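Local coordinates for protein branched-chain-amino-acid aminotransferase (Thermoproteus uzoniensis 768-20, PDB 6THQ) that probably catalyses the pyridoxal 5'-phosphate-dependent transfer of the amino group of leucine, isoleucine or valine to 2-oxoglutarate, at residues A[47-52]-A[99-104]; A[13-18]-A[127-132]. All coordinates share one frame; numbering follows the deposited sequence.

Contact 1: A[47-52]-A[99-104]; sequences RAYWNG and KEDLYI. With PY5 (2-[O-phosphonopyridoxyl]-amino-pentanoic acid), chain E.
Asp101 does with its side chain what a backbone carbonyl does in a regular ladder: OD1 accepts the N-H of Trp50 at 3.0 Å, nearly straight at the hydrogen (174°) and close to the line of the C-O bond. With CG anti to the carbonyl carbon (chi1 -74°), the carboxylate reaches the backbone of the opposing segment and lies obliquely by the Tyr49 ring, whose OH bonds to Glu263. Two residues back from Trp50, Ala48 forms a hydrogen-bonded pair with Leu102: Ala48 N to Leu102 O and Leu102 N to Ala48 O, 3.0 Å each. The Trp50 indole lies between backbone groups: Lys99 O over one face, Gly52 N over the opposite one. Lys99 CB adds a CH-pi contact, 4.1 Å from the centroid of the six-membered ring. These neighbouring antiparallel strands belong to the sheet of the smaller domain of a class IV aminotransferase. Ala48, Leu102 and Ile104 lie on one, apolar, face of it, Ala48 CB 4.1 Å from Ile104 CD1, and helix 82-96 packs on Leu102 and Ile104. Arg47 and Tyr103 lie on the other face, toward the cofactor. The Tyr103 hydroxyl donates a hydrogen bond to PY5 O; at 2.5 Å from OH to O it is unusually short, the exact length doubtful. Arg105 also bonds this hydroxyl. The Arg47 guanidinium is held by the backbone oxygens of Gly134, Thr260 and Ala261; Thr260 OG1 itself bonds PY5.

Contact 2: A[13-18]-A[127-132]; sequences MKVWLD and AIAAIP
Two backbone hydrogen bonds join Trp16 and Ile128 as an antiparallel hydrogen-bonded pair. Ile128 N donates a hydrogen bond to Trp16 O at 2.8 Å; the return bond, Trp16 N to Ile128 O at 3.0 Å, is bent at the hydrogen (135°). CA-H...O contacts flank them, the shorter from Ala127 CA to Trp16 O at 3.1 Å. Leu17 and Ala127, the next pair, are non-hydrogen-bonded, with their CA atoms 4.3 Å apart. Apolar packing then divides between the two faces. On one, with CG of Trp16 anti to the backbone N (chi1 -165°), the indole runs alongside Ile128 in the same direction, and Ile128 CD1 touches it at CE3, 3.8 Å away. Helix 82-96 meets the indole through Ala88 and Thr92, and Tyr80 makes an edge-to-face contact. This is the layered build of the small domain, a helix laid on an antiparallel sheet. On the other face Val15 spreads its two methyls: CG2 meets Ala129 CB at 4.2 Å, and CG1 has Ala127 CB as its apolar neighbour. CG1 also makes a methyl-to-carbonyl van der Waals contact with Ile128 O at 3.4 Å. Ala127 and Ala129 also receive Val31 and Leu32 of the second subunit, so small side chains here lie at the dimer interface. Met13 SD approaches Ala130 O to 3.3 Å, but this side chain is poorly ordered and the contact uncertain. Beyond the pairing, the carboxylate of Asp18 hydrogen-bonds Val126 N and Ser125 OG, extending the grip along strand 124-132.

Overall arrangement
From the N terminus, strand 14-17 comes first, and strand 124-132 returns to it more than a hundred residues later, closing the wide loop of contact 2. Contact 1 is nested inside that loop: strand 42-50 is followed by strand 55-58 and helices 60-74 and 82-96 before strand 102-110 comes back to pair with it. The strands of the two contacts then lie in one antiparallel sheet in the order 14-17, 124-132, 102-110, 42-50. The contact centres are about 14 Å apart, and the contacts join directly through the probable hydrogen bond from Tyr103 N to Ile131 O. Helix 82-96 spans both. Contact 1 reaches the ligand through Tyr103; both touch the second subunit, contact 2 more widely.

Contact 1: A[47-52]-A[99-104]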
loop_
_atom_site.group_PDB
_atom_site.type_symbol
_atom_site.label_atom_id
_atom_site.label_comp_id
_atom_site.label_asym_id
_atom_site.label_seq_id
_atom_site.Cartn_x
_atom_site.Cartn_y
_atom_site.Cartn_z
ATOM N N ARG A 47 18.964 -0.020 12.974
ATOM C CA ARG A 47 20.330 0.393 12.705
ATOM C C ARG A 47 21.327 -0.443 13.524
ATOM O O ARG A 47 21.001 -0.947 14.606
ATOM C CB ARG A 47 20.509 1.866 12.999
ATOM C CG ARG A 47 20.419 2.742 11.751
ATOM C CD ARG A 47 20.896 4.102 12.142
ATOM N NE ARG A 47 20.701 5.100 11.134
ATOM C CZ ARG A 47 21.675 5.562 10.368
ATOM N NH1 ARG A 47 22.886 5.100 10.499
ATOM N NH2 ARG A 47 21.440 6.498 9.463
ATOM N N ALA A 48 22.537 -0.610 12.988
ATOM C CA ALA A 48 23.641 -1.190 13.775
ATOM C C ALA A 48 24.733 -0.161 13.687
ATOM O O ALA A 48 24.960 0.382 12.606
ATOM C CB ALA A 48 24.079 -2.568 13.237
ATOM N N TYR A 49 25.360 0.148 14.819
ATOM C CA TYR A 49 26.442 1.163 14.804
ATOM C C TYR A 49 27.833 0.562 15.166
ATOM O O TYR A 49 27.970 -0.287 16.087
ATOM C CB TYR A 49 26.107 2.276 15.754
ATOM C CG TYR A 49 25.020 3.156 15.316
ATOM C CD1 TYR A 49 23.674 2.832 15.589
ATOM C CD2 TYR A 49 25.296 4.392 14.715
ATOM C CE1 TYR A 49 22.630 3.702 15.209
ATOM C CE2 TYR A 49 24.253 5.267 14.342
ATOM C CZ TYR A 49 22.932 4.891 14.616
ATOM O OH TYR A 49 21.915 5.745 14.324
ATOM N N TRP A 50 28.833 0.977 14.396
ATOM C CA TRP A 50 30.219 0.543 14.595
ATOM C C TRP A 50 30.850 1.554 15.547
ATOM O O TRP A 50 30.921 2.731 15.188
ATOM C CB TRP A 50 30.980 0.610 13.254
ATOM C CG TRP A 50 32.465 0.228 13.392
ATOM C CD1 TRP A 50 33.563 1.031 13.147
ATOM C CD2 TRP A 50 32.991 -1.057 13.821
ATOM N NE1 TRP A 50 34.730 0.316 13.390
ATOM C CE2 TRP A 50 34.412 -0.958 13.797
ATOM C CE3 TRP A 50 32.397 -2.275 14.215
ATOM C CZ2 TRP A 50 35.249 -2.029 14.176
ATOM C CZ3 TRP A 50 33.215 -3.350 14.579
ATOM C CH2 TRP A 50 34.636 -3.226 14.552
ATOM N N ASN A 51 31.280 1.142 16.751
ATOM C CA ASN A 51 31.983 2.127 17.660
ATOM C C ASN A 51 33.529 2.090 17.665
ATOM O O ASN A 51 34.147 2.742 18.511
ATOM C CB ASN A 51 31.466 2.069 19.099
ATOM C CG ASN A 51 31.870 0.795 19.820
ATOM O OD1 ASN A 51 32.635 -0.018 19.299
ATOM N ND2 ASN A 51 31.335 0.597 21.015
ATOM N N GLY A 52 34.135 1.329 16.744
ATOM C CA GLY A 52 35.578 1.073 16.752
ATOM C C GLY A 52 35.993 -0.277 17.354
ATOM O O GLY A 52 37.004 -0.832 16.975
ATOM N N LYS A 99 31.687 -4.403 9.366
ATOM C CA LYS A 99 32.331 -3.755 10.513
ATOM C C LYS A 99 32.163 -2.249 10.271
ATOM O O LYS A 99 33.116 -1.486 10.210
ATOM C CB LYS A 99 33.814 -4.162 10.595
ATOM C CG LYS A 99 34.071 -5.539 11.205
ATOM C CD LYS A 99 35.552 -5.926 11.041
ATOM C CE LYS A 99 35.888 -7.257 11.701
ATOM N NZ LYS A 99 34.844 -7.404 12.754
ATOM N N GLU A 100 30.911 -1.832 10.094
ATOM C CA GLU A 100 30.540 -0.455 9.765
ATOM C C GLU A 100 29.021 -0.266 10.015
ATOM O O GLU A 100 28.274 -1.231 10.227
ATOM C CB GLU A 100 30.874 -0.165 8.290
ATOM C CG GLU A 100 30.036 -1.043 7.358
ATOM C CD GLU A 100 30.444 -0.992 5.903
ATOM O OE1 GLU A 100 30.382 0.091 5.275
ATOM O OE2 GLU A 100 30.791 -2.080 5.380
ATOM N N ASP A 101 28.602 0.994 9.994
ATOM C CA ASP A 101 27.205 1.410 10.183
ATOM C C ASP A 101 26.275 0.757 9.128
ATOM O O ASP A 101 26.530 0.807 7.926
ATOM C CB ASP A 101 27.112 2.929 10.105
ATOM C CG ASP A 101 27.660 3.624 11.317
ATOM O OD1 ASP A 101 28.102 2.939 12.285
ATOM O OD2 ASP A 101 27.579 4.895 11.278
ATOM N N LEU A 102 25.227 0.116 9.629
ATOM C CA LEU A 102 24.239 -0.583 8.822
ATOM C C LEU A 102 22.820 -0.023 9.041
ATOM O O LEU A 102 22.485 0.379 10.165
ATOM C CB LEU A 102 24.213 -2.090 9.157
ATOM C CG LEU A 102 25.528 -2.871 9.061
ATOM C CD1 LEU A 102 25.291 -4.350 9.394
ATOM C CD2 LEU A 102 26.133 -2.666 7.668
ATOM N N TYR A 103 22.008 -0.029 7.965
ATOM C CA TYR A 103 20.575 -0.047 8.054
ATOM C C TYR A 103 20.054 -1.421 7.723
ATOM O O TYR A 103 20.410 -1.981 6.727
ATOM C CB TYR A 103 19.977 1.037 7.170
ATOM C CG TYR A 103 18.467 1.168 7.262
ATOM C CD1 TYR A 103 17.623 0.324 6.514
ATOM C CD2 TYR A 103 17.873 2.108 8.112
ATOM C CE1 TYR A 103 16.211 0.445 6.609
ATOM C CE2 TYR A 103 16.477 2.257 8.198
ATOM C CZ TYR A 103 15.647 1.422 7.449
ATOM O OH TYR A 103 14.289 1.558 7.530
ATOM N N ILE A 104 19.224 -1.982 8.583
ATOM C CA ILE A 104 18.710 -3.339 8.412
ATOM C C ILE A 104 17.218 -3.274 8.074
ATOM O O ILE A 104 16.446 -2.654 8.781
ATOM C CB ILE A 104 18.994 -4.177 9.681
ATOM C CG1 ILE A 104 20.528 -4.301 9.828
ATOM C CG2 ILE A 104 18.411 -5.585 9.639
ATOM C CD1 ILE A 104 20.984 -4.374 11.278
HETATM N N1 PY5 E . 7.212 7.824 11.033
HETATM C C2 PY5 E . 7.366 7.248 9.811
HETATM C C2A PY5 E . 6.356 7.537 8.732
HETATM C C3 PY5 E . 8.593 6.420 9.542
HETATM O O3 PY5 E . 8.841 5.852 8.316
HETATM C C4 PY5 E . 9.565 6.231 10.675
HETATM C C4A PY5 E . 10.844 5.413 10.514
HETATM C C5 PY5 E . 9.233 6.893 11.963
HETATM C C6 PY5 E . 8.064 7.641 12.057
HETATM C C5A PY5 E . 10.179 6.726 13.149
HETATM O O4P PY5 E . 10.276 5.329 13.467
HETATM P P PY5 E . 11.500 4.665 14.277
HETATM O O1P PY5 E . 12.541 4.400 13.221
HETATM O O2P PY5 E . 11.983 5.752 15.192
HETATM O O3P PY5 E . 10.862 3.447 14.931
HETATM N N PY5 E . 10.540 4.478 9.461
HETATM C CA PY5 E . 11.488 4.359 8.381
HETATM C C PY5 E . 12.794 4.129 9.123
HETATM O O PY5 E . 12.949 2.911 9.138
HETATM C CB PY5 E . 11.328 5.422 7.256
HETATM C CG PY5 E . 11.111 4.753 5.891
HETATM C CD PY5 E . 12.489 4.567 5.251
HETATM O OXT PY5 E . 13.569 4.960 9.704
#

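Contact 2: A[13-18]-A[127-132]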
loop_
_atom_site.group_PDB
_atom_site.type_symbol
_atom_site.label_atom_id
_atom_site.label_comp_id
_atom_site.label_asym_id
_atom_site.label_seq_id
_atom_site.Cartn_x
_atom_site.Cartn_y
_atom_site.Cartn_z
ATOM N N MET A 13 26.081 -9.117 -1.363
ATOM C CA MET A 13 25.883 -9.438 0.048
ATOM C C MET A 13 24.863 -10.585 0.274
ATOM O O MET A 13 24.034 -10.898 -0.611
ATOM C CB MET A 13 25.501 -8.152 0.806
ATOM C CG MET A 13 24.463 -7.256 0.094
ATOM S SD MET A 13 23.177 -6.438 1.126
ATOM C CE MET A 13 22.065 -5.679 -0.087
ATOM N N LYS A 14 24.952 -11.266 1.419
ATOM C CA LYS A 14 23.987 -12.307 1.758
ATOM C C LYS A 14 22.701 -11.698 2.448
ATOM O O LYS A 14 22.719 -10.585 3.004
ATOM C CB LYS A 14 24.653 -13.441 2.595
ATOM C CG LYS A 14 25.846 -14.193 1.995
ATOM C CD LYS A 14 25.386 -15.479 1.246
ATOM C CE LYS A 14 26.516 -16.452 0.827
ATOM N N VAL A 15 21.584 -12.426 2.381
ATOM C CA VAL A 15 20.278 -11.938 2.797
ATOM C C VAL A 15 19.571 -13.118 3.428
ATOM O O VAL A 15 19.477 -14.176 2.815
ATOM C CB VAL A 15 19.459 -11.399 1.582
ATOM C CG1 VAL A 15 17.987 -11.233 1.954
ATOM C CG2 VAL A 15 20.050 -10.086 1.022
ATOM N N TRP A 16 19.074 -12.952 4.650
ATOM C CA TRP A 16 18.271 -14.009 5.280
ATOM C C TRP A 16 16.853 -14.086 4.664
ATOM O O TRP A 16 16.213 -13.079 4.397
ATOM C CB TRP A 16 18.170 -13.720 6.758
ATOM C CG TRP A 16 17.710 -14.828 7.645
ATOM C CD1 TRP A 16 18.515 -15.694 8.312
ATOM C CD2 TRP A 16 16.368 -15.115 8.087
ATOM N NE1 TRP A 16 17.770 -16.538 9.123
ATOM C CE2 TRP A 16 16.447 -16.208 8.990
ATOM C CE3 TRP A 16 15.106 -14.566 7.803
ATOM C CZ2 TRP A 16 15.312 -16.749 9.641
ATOM C CZ3 TRP A 16 13.956 -15.123 8.436
ATOM C CH2 TRP A 16 14.079 -16.211 9.340
ATOM N N LEU A 17 16.369 -15.294 4.464
ATOM C CA LEU A 17 15.096 -15.508 3.838
ATOM C C LEU A 17 14.577 -16.846 4.298
ATOM O O LEU A 17 15.089 -17.887 3.877
ATOM C CB LEU A 17 15.236 -15.437 2.322
ATOM C CG LEU A 17 14.121 -15.778 1.334
ATOM C CD1 LEU A 17 12.706 -15.903 1.908
ATOM C CD2 LEU A 17 14.232 -14.754 0.226
ATOM N N ASP A 18 13.559 -16.804 5.168
ATOM C CA ASP A 18 12.945 -17.984 5.740
ATOM C C ASP A 18 13.945 -19.033 6.256
ATOM O O ASP A 18 13.863 -20.210 5.883
ATOM C CB ASP A 18 12.018 -18.640 4.712
ATOM C CG ASP A 18 10.749 -17.874 4.472
ATOM O OD1 ASP A 18 10.157 -17.310 5.427
ATOM O OD2 ASP A 18 10.330 -17.886 3.312
ATOM N N ALA A 127 12.198 -11.682 4.963
ATOM C CA ALA A 127 13.552 -11.515 4.437
ATOM C C ALA A 127 14.215 -10.457 5.282
ATOM O O ALA A 127 13.546 -9.601 5.820
ATOM C CB ALA A 127 13.610 -11.140 2.944
ATOM N N ILE A 128 15.531 -10.555 5.448
ATOM C CA ILE A 128 16.288 -9.583 6.205
ATOM C C ILE A 128 17.551 -9.222 5.420
ATOM O O ILE A 128 18.387 -10.057 5.128
ATOM C CB ILE A 128 16.624 -10.140 7.584
ATOM C CG1 ILE A 128 15.342 -10.401 8.359
ATOM C CG2 ILE A 128 17.557 -9.219 8.352
ATOM C CD1 ILE A 128 15.571 -11.243 9.602
ATOM N N ALA A 129 17.697 -7.957 5.102
ATOM C CA ALA A 129 18.877 -7.470 4.425
ATOM C C ALA A 129 19.604 -6.452 5.279
ATOM O O ALA A 129 18.962 -5.696 6.027
ATOM C CB ALA A 129 18.475 -6.812 3.124
ATOM N N ALA A 130 20.929 -6.374 5.127
ATOM C CA ALA A 130 21.678 -5.377 5.886
ATOM C C ALA A 130 22.467 -4.566 4.954
ATOM O O ALA A 130 23.148 -5.081 4.113
ATOM C CB ALA A 130 22.596 -6.038 6.888
ATOM N N ILE A 131 22.439 -3.275 5.108
ATOM C CA ILE A 131 23.046 -2.504 4.097
ATOM C C ILE A 131 23.859 -1.361 4.709
ATOM O O ILE A 131 23.428 -0.711 5.636
ATOM C CB ILE A 131 21.998 -2.138 3.009
ATOM C CG1 ILE A 131 21.868 -0.661 2.747
ATOM C CG2 ILE A 131 20.645 -2.836 3.258
ATOM C CD1 ILE A 131 20.828 -0.413 1.648
ATOM N N PRO A 132 25.067 -1.141 4.189
ATOM C CA PRO A 132 25.859 0.004 4.607
ATOM C C PRO A 132 25.067 1.281 4.496
ATOM O O PRO A 132 24.422 1.508 3.474
ATOM C CB PRO A 132 27.021 -0.001 3.608
ATOM C CG PRO A 132 27.243 -1.442 3.441
ATOM C CD PRO A 132 25.861 -2.054 3.347
#